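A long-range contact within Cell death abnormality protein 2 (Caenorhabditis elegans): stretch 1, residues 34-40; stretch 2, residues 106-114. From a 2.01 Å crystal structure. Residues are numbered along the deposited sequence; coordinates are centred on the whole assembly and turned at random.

Stretch 1 (34-40) SIGTFLM
Stretch 2, residues 106-114: EASLLAAYK

Two extended segments run parallel, with Thr-37 paired to Ala-111 (CA-CA 4.8 Å) and Phe-38 to Ala-112 (CA-CA 5.1 Å). Strand 37-40 follows a type II turn from Ser-34 to Thr-37, closed by Thr-37 N to Ser-34 O at 3.2 Å; Thr-37 suits this corner because its OG1 (chi1 m) also donates to Ser-34 O, at 2.6 Å. Ile-35 (phi/psi -60/139) and Gly-36 (100/-9) form the turn's centre. Glycine is required at 36: a CB there would jam against the preceding carbonyl and lie 2.8 Å from Leu-110 CB.

Backbone hydrogen bonds set the register. Gly-36 O accepts from both Leu-110 N (2.8 Å) and Ala-111 N (3.2 Å), the kinked conformation of Leu-110 (-114/-46) bringing both amides to one oxygen. Then Phe-38 N donates to Ala-111 O at 3.0 Å, and Tyr-113 N to Phe-38 O at 2.7 Å, so Phe-38 straddles Ala-112 by bonding to the residues before and after it, the usual parallel pattern. CA-H...O contacts supplement them: Gly-36 CA to Ser-108 O (3.3 Å), Thr-37 CA to Ala-111 O (3.1 Å) and Ala-112 CA to Phe-38 O (3.5 Å).

The apolar packing centres on Phe-38 (chi1 70°, chi2 -83°), whose flat ring exploits two opposite faces. Over one lies Ala-112 CA, 4.2 Å from the ring centroid; over the other lies Leu-109 (m, t), with CB 4.3 Å from the centroid, off-centre, and CD2 3.7 Å from Phe-38 CG. Within the turn, Ile-35 (m, t) sets its CG2 3.6 Å from Ala-107 CB, the small methyl pointing toward stretch 1. Thr-37 and Ala-111 share a sheet face. Thr-37 CG2 lies at the edge of the Tyr-113 ring (t, chi2 76°), 4.0 Å from Tyr-113 CB, while Leu-39 (p, p) brings its CD2 3.9 Å from Tyr-113 CD2.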

# COMPACT_ATOMS: atom_id res chain seq x y z
N SER A 34 -6.57 13.57 4.78
CA SER A 34 -7.77 13.51 5.62
C SER A 34 -7.68 12.40 6.66
O SER A 34 -7.02 11.38 6.45
CB SER A 34 -9.02 13.34 4.77
OG SER A 34 -8.91 12.22 3.92
N ILE A 35 -8.34 12.59 7.79
CA ILE A 35 -8.35 11.57 8.82
C ILE A 35 -8.97 10.29 8.24
O ILE A 35 -9.93 10.35 7.49
CB ILE A 35 -9.08 12.05 10.08
CG1 ILE A 35 -8.24 13.14 10.78
CG2 ILE A 35 -9.31 10.89 11.04
CD1 ILE A 35 -9.01 13.89 11.89
N GLY A 36 -8.40 9.14 8.57
CA GLY A 36 -8.91 7.88 8.05
C GLY A 36 -8.10 7.36 6.87
O GLY A 36 -8.30 6.22 6.40
N THR A 37 -7.19 8.20 6.37
CA THR A 37 -6.30 7.77 5.28
C THR A 37 -5.24 6.83 5.85
O THR A 37 -4.69 7.09 6.92
CB THR A 37 -5.65 8.98 4.57
OG1 THR A 37 -6.66 9.94 4.26
CG2 THR A 37 -4.97 8.57 3.28
N PHE A 38 -4.95 5.75 5.14
CA PHE A 38 -4.03 4.73 5.65
C PHE A 38 -3.23 4.06 4.54
O PHE A 38 -3.59 4.12 3.36
CB PHE A 38 -4.82 3.66 6.42
CG PHE A 38 -5.67 2.79 5.54
CD1 PHE A 38 -6.93 3.21 5.14
CD2 PHE A 38 -5.19 1.58 5.08
CE1 PHE A 38 -7.71 2.43 4.30
CE2 PHE A 38 -5.97 0.79 4.24
CZ PHE A 38 -7.23 1.22 3.85
N LEU A 39 -2.15 3.40 4.93
CA LEU A 39 -1.44 2.53 4.01
C LEU A 39 -0.84 1.37 4.78
O LEU A 39 -0.73 1.40 6.01
CB LEU A 39 -0.36 3.29 3.25
CG LEU A 39 0.72 4.04 4.05
CD1 LEU A 39 1.80 3.08 4.56
CD2 LEU A 39 1.33 5.10 3.15
N MET A 40 -0.46 0.34 4.04
CA MET A 40 0.31 -0.75 4.61
C MET A 40 1.72 -0.74 4.03
O MET A 40 1.95 -0.20 2.96
CB MET A 40 -0.36 -2.09 4.34
CG MET A 40 -1.49 -2.38 5.34
SD MET A 40 -2.23 -3.96 4.97
CE MET A 40 -0.90 -5.09 5.35
N GLU A 106 -7.82 6.56 17.49
CA GLU A 106 -8.74 7.68 17.42
C GLU A 106 -9.64 7.64 16.19
O GLU A 106 -10.67 8.31 16.17
CB GLU A 106 -7.99 9.01 17.47
CG GLU A 106 -7.28 9.29 18.79
CD GLU A 106 -8.24 9.45 19.96
OE1 GLU A 106 -9.39 9.87 19.73
OE2 GLU A 106 -7.85 9.15 21.11
N ALA A 107 -9.27 6.88 15.16
CA ALA A 107 -10.05 6.86 13.92
C ALA A 107 -10.15 5.48 13.25
O ALA A 107 -9.39 4.57 13.54
CB ALA A 107 -9.51 7.89 12.93
N SER A 108 -11.12 5.36 12.35
CA SER A 108 -11.27 4.17 11.52
C SER A 108 -10.55 4.32 10.18
O SER A 108 -10.18 5.43 9.80
CB SER A 108 -12.74 3.89 11.27
OG SER A 108 -13.34 3.33 12.42
N LEU A 109 -10.37 3.21 9.47
CA LEU A 109 -9.84 3.21 8.12
C LEU A 109 -10.90 3.66 7.12
O LEU A 109 -11.95 3.04 7.02
CB LEU A 109 -9.39 1.79 7.76
CG LEU A 109 -8.37 1.14 8.71
CD1 LEU A 109 -7.97 -0.22 8.17
CD2 LEU A 109 -7.15 2.06 8.88
N LEU A 110 -10.64 4.75 6.38
CA LEU A 110 -11.65 5.28 5.47
C LEU A 110 -11.19 5.14 4.02
O LEU A 110 -11.96 4.70 3.16
CB LEU A 110 -11.97 6.74 5.78
CG LEU A 110 -13.30 7.33 5.27
CD1 LEU A 110 -13.66 8.62 6.00
CD2 LEU A 110 -13.30 7.55 3.76
N ALA A 111 -9.95 5.52 3.77
CA ALA A 111 -9.43 5.56 2.40
C ALA A 111 -7.95 5.20 2.31
O ALA A 111 -7.15 5.66 3.11
CB ALA A 111 -9.68 6.92 1.78
N ALA A 112 -7.61 4.37 1.34
CA ALA A 112 -6.22 4.04 1.06
C ALA A 112 -5.46 5.27 0.56
O ALA A 112 -5.95 6.01 -0.31
CB ALA A 112 -6.15 2.92 0.03
N TYR A 113 -4.27 5.50 1.11
CA TYR A 113 -3.36 6.54 0.62
C TYR A 113 -3.00 6.28 -0.84
O TYR A 113 -2.79 5.13 -1.24
CB TYR A 113 -2.07 6.58 1.46
CG TYR A 113 -1.12 7.63 0.97
CD1 TYR A 113 -1.34 8.98 1.25
CD2 TYR A 113 -0.01 7.30 0.20
CE1 TYR A 113 -0.49 9.96 0.79
CE2 TYR A 113 0.85 8.28 -0.27
CZ TYR A 113 0.61 9.61 0.03
OH TYR A 113 1.45 10.61 -0.42
N LYS A 114 -2.93 7.34 -1.63
CA LYS A 114 -2.51 7.25 -3.03
C LYS A 114 -1.55 8.39 -3.34
O LYS A 114 -1.84 9.56 -3.05
CB LYS A 114 -3.72 7.33 -3.99
CG LYS A 114 -4.75 6.21 -3.84
CD LYS A 114 -5.77 6.22 -4.98
CE LYS A 114 -5.14 5.79 -6.31
NZ LYS A 114 -6.04 5.96 -7.50